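Local structure of putative alkaline phosphatase (4F1V) at residues 109-112 and 113-117; 153-156 and 157-161; 77-81 and 82-86; 343-346 and 347-351. The protein binds phosphate with high affinity in the periplasm and probably delivers it to an ABC transporter of the PstSACB type for import. One frame throughout, in Å; residues are numbered along the deposited sequence.

Contact 1: residues 109-112 and 113-117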
# COMPACT_ATOMS: atom_id res chain seq x y z
N LEU A 109 13.52 -17.59 1.47
CA LEU A 109 14.39 -16.86 0.57
C LEU A 109 15.36 -15.99 1.35
O LEU A 109 14.98 -15.20 2.20
CB LEU A 109 13.54 -15.93 -0.30
CG LEU A 109 12.65 -16.61 -1.32
CD1 LEU A 109 11.60 -15.62 -1.83
CD2 LEU A 109 13.47 -17.14 -2.47
N SER A 110 16.65 -16.05 0.98
CA SER A 110 17.55 -14.96 1.36
C SER A 110 17.12 -13.69 0.58
O SER A 110 16.46 -13.80 -0.45
CB SER A 110 19.00 -15.29 1.09
OG SER A 110 19.20 -15.34 -0.30
N VAL A 111 17.51 -12.54 1.07
CA VAL A 111 17.24 -11.32 0.30
C VAL A 111 17.87 -11.38 -1.07
O VAL A 111 17.25 -11.01 -2.09
CB VAL A 111 17.65 -10.08 1.12
CG1 VAL A 111 17.63 -8.82 0.26
CG2 VAL A 111 16.75 -9.93 2.33
N GLN A 112 19.10 -11.91 -1.16
CA GLN A 112 19.72 -12.00 -2.47
C GLN A 112 19.02 -12.97 -3.39
O GLN A 112 18.92 -12.75 -4.60
CB GLN A 112 21.22 -12.27 -2.34
CG GLN A 112 22.00 -11.10 -1.79
CD GLN A 112 21.75 -9.83 -2.54
OE1 GLN A 112 21.94 -9.78 -3.77
NE2 GLN A 112 21.26 -8.79 -1.89
N GLU A 113 18.47 -14.09 -2.83
CA GLU A 113 17.68 -14.98 -3.67
C GLU A 113 16.40 -14.28 -4.16
O GLU A 113 15.99 -14.46 -5.31
CB GLU A 113 17.27 -16.26 -2.92
CG GLU A 113 18.45 -17.26 -2.80
CD GLU A 113 18.15 -18.42 -1.83
OE1 GLU A 113 18.88 -19.45 -1.93
OE2 GLU A 113 17.25 -18.26 -0.97
N LEU A 114 15.70 -13.54 -3.31
CA LEU A 114 14.54 -12.77 -3.71
C LEU A 114 14.90 -11.85 -4.90
O LEU A 114 14.21 -11.80 -5.92
CB LEU A 114 14.02 -11.97 -2.53
CG LEU A 114 12.81 -11.05 -2.83
CD1 LEU A 114 11.50 -11.78 -2.79
CD2 LEU A 114 12.76 -9.89 -1.84
N CYS A 115 15.99 -11.11 -4.72
CA CYS A 115 16.48 -10.24 -5.81
C CYS A 115 16.68 -11.03 -7.12
O CYS A 115 16.27 -10.55 -8.17
CB CYS A 115 17.79 -9.62 -5.38
SG CYS A 115 17.63 -8.43 -4.00
N GLY A 116 17.31 -12.18 -7.01
CA GLY A 116 17.58 -13.00 -8.19
C GLY A 116 16.35 -13.56 -8.82
O GLY A 116 16.28 -13.68 -10.05
N VAL A 117 15.34 -13.94 -8.04
CA VAL A 117 14.09 -14.42 -8.62
C VAL A 117 13.42 -13.30 -9.41
O VAL A 117 12.96 -13.48 -10.57
CB VAL A 117 13.16 -14.96 -7.52
CG1 VAL A 117 11.76 -15.19 -8.05
CG2 VAL A 117 13.74 -16.27 -6.93
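Glu113 reaches back to Ser110 so that each side chain grips the other's backbone. The carboxylate oxygen Glu113 OE2 takes Ser110 N at 3.0 Å, on its anti side and 35° out of the carboxylate plane. In return Ser110 OG accepts from Glu113 N at 2.9 Å; chi1 of 69° sets the hydroxyl between the serine's own N and carbonyl carbon, within bonding distance of that amide. These reciprocal bonds make a capping box, with Ser110 as N-cap of helix 111-119. Beyond CG the glutamate chain is extended, and its carboxylate has further partners in a salt bridge from Lys231 to OE2 and a hydrogen bond from Ser129 N to OE1. With an alanine in place of this glutamate the carboxylate is gone, and Ser110 N is likely to lose its acceptor and Lys231 its salt bridge here. Leu109, modelled in two conformers, in one of them brings CD2 to 3.9 Å from Glu113 CB. One turn on, Cys115 SG lies 4.3 Å from Val111 CG1 and is joined by a disulfide to Cys160. The regular helical bonds begin with Leu114 N to Ser110 O, 3.0 Å.

Contact 2: residues 153-156 and 157-161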
# COMPACT_ATOMS: atom_id res chain seq x y z
N THR A 153 9.00 -2.57 -4.98
CA THR A 153 10.18 -2.06 -5.69
C THR A 153 10.98 -1.10 -4.85
O THR A 153 12.20 -1.00 -5.05
CB THR A 153 9.83 -1.47 -7.06
OG1 THR A 153 8.98 -0.29 -6.92
CG2 THR A 153 9.23 -2.48 -7.99
N ARG A 154 10.41 -0.44 -3.84
CA ARG A 154 11.24 0.28 -2.86
C ARG A 154 12.24 -0.66 -2.22
O ARG A 154 13.42 -0.32 -1.98
CB ARG A 154 10.38 0.99 -1.81
CG ARG A 154 9.65 2.23 -2.38
CD ARG A 154 8.90 2.99 -1.27
NE ARG A 154 8.07 4.05 -1.74
CZ ARG A 154 8.48 5.18 -2.33
NH1 ARG A 154 9.76 5.49 -2.33
NH2 ARG A 154 7.55 6.03 -2.80
N PHE A 155 11.77 -1.87 -1.84
CA PHE A 155 12.63 -2.84 -1.14
C PHE A 155 13.72 -3.34 -2.10
O PHE A 155 14.92 -3.38 -1.78
CB PHE A 155 11.79 -3.99 -0.58
CG PHE A 155 12.63 -4.98 0.18
CD1 PHE A 155 13.01 -4.69 1.48
CD2 PHE A 155 13.04 -6.20 -0.33
CE1 PHE A 155 13.76 -5.57 2.24
CE2 PHE A 155 13.82 -7.09 0.41
CZ PHE A 155 14.17 -6.77 1.69
N LEU A 156 13.33 -3.73 -3.33
CA LEU A 156 14.30 -4.22 -4.30
C LEU A 156 15.34 -3.12 -4.62
O LEU A 156 16.54 -3.40 -4.74
CB LEU A 156 13.60 -4.68 -5.57
CG LEU A 156 12.57 -5.80 -5.42
CD1 LEU A 156 11.96 -6.09 -6.78
CD2 LEU A 156 13.15 -7.06 -4.79
N ASN A 157 14.88 -1.87 -4.75
CA ASN A 157 15.76 -0.76 -5.04
C ASN A 157 16.82 -0.61 -3.91
O ASN A 157 17.97 -0.29 -4.17
CB ASN A 157 14.92 0.52 -5.23
CG ASN A 157 15.76 1.76 -5.29
OD1 ASN A 157 15.94 2.45 -4.28
ND2 ASN A 157 16.27 2.10 -6.47
N ALA A 158 16.39 -0.82 -2.67
CA ALA A 158 17.25 -0.63 -1.53
C ALA A 158 18.24 -1.78 -1.28
O ALA A 158 19.28 -1.57 -0.69
CB ALA A 158 16.42 -0.44 -0.27
N LYS A 159 17.91 -3.01 -1.77
CA LYS A 159 18.62 -4.21 -1.37
C LYS A 159 19.34 -4.95 -2.45
O LYS A 159 20.26 -5.74 -2.24
CB LYS A 159 17.64 -5.20 -0.66
CG LYS A 159 17.09 -4.67 0.66
CD LYS A 159 18.10 -4.53 1.77
CE LYS A 159 17.52 -4.03 3.03
NZ LYS A 159 18.53 -4.09 4.13
N CYS A 160 18.89 -4.81 -3.70
CA CYS A 160 19.32 -5.68 -4.82
C CYS A 160 20.47 -5.01 -5.56
O CYS A 160 20.31 -4.46 -6.66
CB CYS A 160 18.19 -6.00 -5.72
SG CYS A 160 16.79 -6.81 -4.94
N ASN A 161 21.67 -5.03 -4.95
CA ASN A 161 22.86 -4.34 -5.50
C ASN A 161 23.76 -5.19 -6.35
O ASN A 161 24.80 -4.73 -6.81
CB ASN A 161 23.66 -3.76 -4.34
CG ASN A 161 24.34 -4.86 -3.51
OD1 ASN A 161 23.81 -5.95 -3.29
ND2 ASN A 161 25.56 -4.61 -3.18
O HOH W 1 14.17 2.34 -2.10
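Phe155 and Lys159 meet in a CH-pi contact on the last turn of helix 147-159, where the chain leaves the helix at Cys160, the centre of an inverse gamma turn. Lys159 CG sits over one face of the phenyl ring, 3.9 Å from its centroid and displaced toward the rim. The lysine chain bends at chi2 (-67°), which carries its amino end away along the ring to a sulfate ion, probably from the crystallisation liquor. Among apolar contacts, Leu156 CD2 touches Cys160 SG at 3.7 Å, while Phe155 and Leu156 both pack on Leu114 of helix 111-119. The backbone bonds become irregular toward the helix end. Asn157 N to Thr153 O is a sound bond at 2.8 Å, but Lys159 N to Phe155 O is weak, its N-H...O angle only 123°. Leu156 O instead receives two donors from the same face of its plane: Cys160 N at 2.9 Å and Lys159 N at 3.3 Å, the latter well above the carbonyl plane. On the polar side, Asn157 ND2 is held by Phe167 O, and a water donates to both Arg154 O and Asn157 OD1, each at 2.8 Å.

Contact 3: residues 77-81 and 82-86; sequences AKQPT and WGKLI
Trp82 N bonds to Lys78 O at 2.8 Å and Gly83 N to Gln79 O at 2.9 Å, closing the single turn of helix 79-82 just before the chain straightens into strand 85-94, an outermost strand of a five-stranded mixed sheet. The helix ends at Gly83, whose positive phi (91°) and extended psi would press a side chain against the preceding carbonyl oxygen. Gly83 O in turn receives a CA-H...O contact from Gln79 CA, 3.4 Å away.

The Lys78 chain extends alongside the Trp82 indole in the same direction. The lysine methylenes lie over one face of the indole in a CH-pi contact, CD standing 3.8 Å from the centroid of the six-membered ring and 21° off its normal. A bend at chi2 (-55°) lays the aliphatic chain along the ring, and Lys78 CE follows to 3.7 Å from Trp82 CH2. The indole also touches Tyr74 of helix 68-77 and Arg369 and Pro370 near the C-terminus; an alanine here would probably open a gap among these groups and leave the Lys78 chain free to swing. The Gln79 amide lies beside Lys84, Gln79 NE2 3.7 Å from Lys84 CG, and the lysine amino group is bonded to Ser263 O. Two waters bridge from the glutamine amide: one accepts from both NE2 and Lys84 NZ, and another donates to Gln79 OE1 at 2.8 Å and accepts from Leu85 N at 3.1 Å.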
# COMPACT_ATOMS: atom_id res chain seq x y z
N ALA A 77 -4.52 23.65 -10.33
CA ALA A 77 -5.80 23.55 -11.02
C ALA A 77 -7.02 23.47 -10.13
O ALA A 77 -8.07 23.97 -10.49
CB ALA A 77 -5.82 22.31 -11.89
N LYS A 78 -6.90 22.77 -8.98
CA LYS A 78 -8.05 22.41 -8.13
C LYS A 78 -8.03 23.10 -6.79
O LYS A 78 -9.13 23.50 -6.30
CB LYS A 78 -8.12 20.86 -7.95
CG LYS A 78 -8.18 20.09 -9.25
CD LYS A 78 -9.31 20.51 -10.17
CE LYS A 78 -9.53 19.47 -11.27
NZ LYS A 78 -10.58 19.92 -12.24
N GLN A 79 -6.89 23.20 -6.11
CA GLN A 79 -6.86 23.74 -4.76
C GLN A 79 -7.54 25.10 -4.66
O GLN A 79 -8.20 25.33 -3.62
CB GLN A 79 -5.41 23.75 -4.28
CG GLN A 79 -5.23 24.33 -2.89
CD GLN A 79 -3.79 24.24 -2.45
OE1 GLN A 79 -3.10 23.25 -2.67
NE2 GLN A 79 -3.34 25.29 -1.73
N PRO A 80 -7.43 26.04 -5.57
CA PRO A 80 -8.10 27.36 -5.34
C PRO A 80 -9.57 27.28 -5.09
O PRO A 80 -10.14 28.11 -4.39
CB PRO A 80 -7.74 28.17 -6.58
CG PRO A 80 -6.45 27.55 -7.08
CD PRO A 80 -6.62 26.05 -6.78
N THR A 81 -10.27 26.33 -5.77
CA THR A 81 -11.73 26.18 -5.62
C THR A 81 -12.16 25.00 -4.77
O THR A 81 -13.30 25.05 -4.25
CB THR A 81 -12.44 26.09 -7.02
OG1 THR A 81 -11.82 25.05 -7.76
CG2 THR A 81 -12.34 27.47 -7.76
N TRP A 82 -11.30 23.99 -4.59
CA TRP A 82 -11.67 22.78 -3.87
C TRP A 82 -10.96 22.64 -2.51
O TRP A 82 -11.37 21.79 -1.73
CB TRP A 82 -11.38 21.51 -4.75
CG TRP A 82 -12.27 21.39 -5.92
CD1 TRP A 82 -13.29 22.24 -6.29
CD2 TRP A 82 -12.17 20.38 -6.95
NE1 TRP A 82 -13.88 21.77 -7.46
CE2 TRP A 82 -13.20 20.67 -7.90
CE3 TRP A 82 -11.32 19.28 -7.15
CZ2 TRP A 82 -13.41 19.87 -8.99
CZ3 TRP A 82 -11.53 18.47 -8.24
CH2 TRP A 82 -12.53 18.77 -9.18
N GLY A 83 -9.94 23.45 -2.27
CA GLY A 83 -9.17 23.33 -1.04
C GLY A 83 -7.96 22.40 -1.20
O GLY A 83 -7.80 21.71 -2.22
N LYS A 84 -7.10 22.43 -0.19
CA LYS A 84 -5.95 21.52 -0.15
C LYS A 84 -6.39 20.04 -0.12
O LYS A 84 -7.32 19.69 0.60
CB LYS A 84 -5.13 21.81 1.14
CG LYS A 84 -4.30 23.07 1.03
CD LYS A 84 -3.60 23.47 2.33
CE LYS A 84 -2.57 22.50 2.81
NZ LYS A 84 -1.55 22.12 1.83
N LEU A 85 -5.67 19.18 -0.82
CA LEU A 85 -5.86 17.76 -0.56
C LEU A 85 -5.06 17.38 0.71
O LEU A 85 -4.10 18.07 1.12
CB LEU A 85 -5.48 16.87 -1.76
CG LEU A 85 -4.01 16.79 -2.23
CD1 LEU A 85 -3.09 15.95 -1.33
CD2 LEU A 85 -3.91 16.25 -3.64
N ILE A 86 -5.47 16.25 1.25
CA ILE A 86 -4.93 15.59 2.42
C ILE A 86 -4.47 14.18 1.99
O ILE A 86 -5.22 13.44 1.37
CB ILE A 86 -6.00 15.48 3.51
CG1 ILE A 86 -6.40 16.88 4.01
CG2 ILE A 86 -5.53 14.56 4.66
CD1 ILE A 86 -7.63 16.91 4.92
O HOH W 2 -3.45 20.50 -2.52
O HOH W 3 -1.09 24.81 0.55

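Contact 4: residues 343-346 and 347-351; sequences ATVR and ASFLT
This is the C-terminal turn of helix 339-349, where Arg346 O takes two backbone donors. Leu350 N reaches Arg346 O at 2.9 Å with a tilt of 30° from the carbonyl plane, whereas Thr351 N meets the same Arg346 O nearly in line with the carbonyl bond at 3.0 Å. The helical bond before them, Phe349 N to Val345 O, is regular. Side chains pair along the same turns. Val345 CG1, placed anti to the backbone N (chi1 174°), slants across to Phe349 CD1 at 4.2 Å. One face of that phenyl ring is covered by the neighbouring Ser348 CB, 3.9 Å above the plane and over its centre; the ring also meets Trp268 and packs on Ile86 and Val88 of strand 85-94, joining the helix to the sheet. Arg346 CG touches Leu350 CD1 at 4.0 Å, and Leu350 continues onto Phe315 and Thr316 of helix 305-318. Beyond CG the arginine bends at chi3 and folds back along the helix, laying one guanidinium face over Ala343 CA, 3.6 Å from the plane, while NH2 is held by Tyr319 O. On another side of the helix a water donates to Thr344 O and lies 2.6 Å from Ser348 OG.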
# COMPACT_ATOMS: atom_id res chain seq x y z
N ALA A 343 -2.97 10.57 17.19
CA ALA A 343 -3.14 11.90 17.76
C ALA A 343 -2.63 13.00 16.84
O ALA A 343 -3.23 14.08 16.76
CB ALA A 343 -2.46 11.96 19.12
N THR A 344 -1.53 12.72 16.15
CA THR A 344 -0.96 13.68 15.19
C THR A 344 -1.90 13.88 14.04
O THR A 344 -2.14 15.04 13.57
CB THR A 344 0.43 13.21 14.78
OG1 THR A 344 1.30 13.11 15.89
CG2 THR A 344 1.07 14.13 13.78
N VAL A 345 -2.45 12.82 13.45
CA VAL A 345 -3.45 12.96 12.39
C VAL A 345 -4.63 13.80 12.87
O VAL A 345 -5.09 14.71 12.14
CB VAL A 345 -3.87 11.56 11.89
CG1 VAL A 345 -5.02 11.69 10.89
CG2 VAL A 345 -2.68 10.83 11.24
N ARG A 346 -5.18 13.49 14.05
CA ARG A 346 -6.33 14.26 14.49
C ARG A 346 -6.02 15.74 14.70
O ARG A 346 -6.81 16.63 14.40
CB ARG A 346 -6.89 13.69 15.83
CG ARG A 346 -7.43 12.27 15.75
CD ARG A 346 -8.31 11.89 16.91
NE ARG A 346 -7.67 12.13 18.16
CZ ARG A 346 -6.85 11.27 18.79
NH1 ARG A 346 -6.23 11.61 19.96
NH2 ARG A 346 -6.59 10.06 18.28
N ALA A 347 -4.82 16.01 15.26
CA ALA A 347 -4.47 17.40 15.59
C ALA A 347 -4.42 18.28 14.35
O ALA A 347 -4.78 19.48 14.41
CB ALA A 347 -3.14 17.47 16.32
N SER A 348 -4.00 17.73 13.24
CA SER A 348 -3.97 18.50 11.98
C SER A 348 -5.32 18.53 11.25
O SER A 348 -5.77 19.58 10.78
CB SER A 348 -2.88 17.98 11.02
OG SER A 348 -1.58 18.29 11.47
N PHE A 349 -5.94 17.35 11.09
CA PHE A 349 -7.03 17.20 10.15
C PHE A 349 -8.41 17.22 10.78
O PHE A 349 -9.40 17.38 10.05
CB PHE A 349 -6.81 15.96 9.24
CG PHE A 349 -5.51 16.08 8.50
CD1 PHE A 349 -4.47 15.17 8.67
CD2 PHE A 349 -5.27 17.14 7.60
CE1 PHE A 349 -3.27 15.31 8.07
CE2 PHE A 349 -4.05 17.28 6.98
CZ PHE A 349 -3.04 16.33 7.18
N LEU A 350 -8.52 17.08 12.09
CA LEU A 350 -9.80 17.19 12.78
C LEU A 350 -9.93 18.44 13.64
O LEU A 350 -10.93 19.16 13.57
CB LEU A 350 -10.14 15.98 13.63
CG LEU A 350 -10.60 14.76 12.84
CD1 LEU A 350 -10.66 13.53 13.76
CD2 LEU A 350 -11.96 15.02 12.23
N THR A 351 -8.95 18.70 14.51
CA THR A 351 -9.06 19.78 15.49
C THR A 351 -9.35 21.11 14.77
O THR A 351 -8.60 21.56 13.94
CB THR A 351 -7.81 19.83 16.36
OG1 THR A 351 -7.69 18.52 16.99
CG2 THR A 351 -7.88 20.90 17.39
O HOH W 4 -0.34 17.48 13.63

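Overall arrangement
The contacts form two touching pairs, one toward each end of this two-lobed, Venus-flytrap phosphate-binding protein. Contacts 1 and 2, centres 11 Å apart, are fastened by the disulfide between Cys115 SG and Cys160 SG (2.1 Å) and by packing of Leu114 CD2 on Phe155 CE2 at 3.7 Å. Contacts 3 and 4, centres 19 Å apart, meet where Ile86 CD1 touches Phe349 CD2 at 3.6 Å. Contacts 1 and 3 lie on opposite sides of the chain's centre, their centres 43 Å apart. The bound hydrogenphosphate is nearest contact 2: the side chain of Thr153 is about 11 Å from it, and pocket residues Gly147 and Thr148 begin the same helix, 147-159.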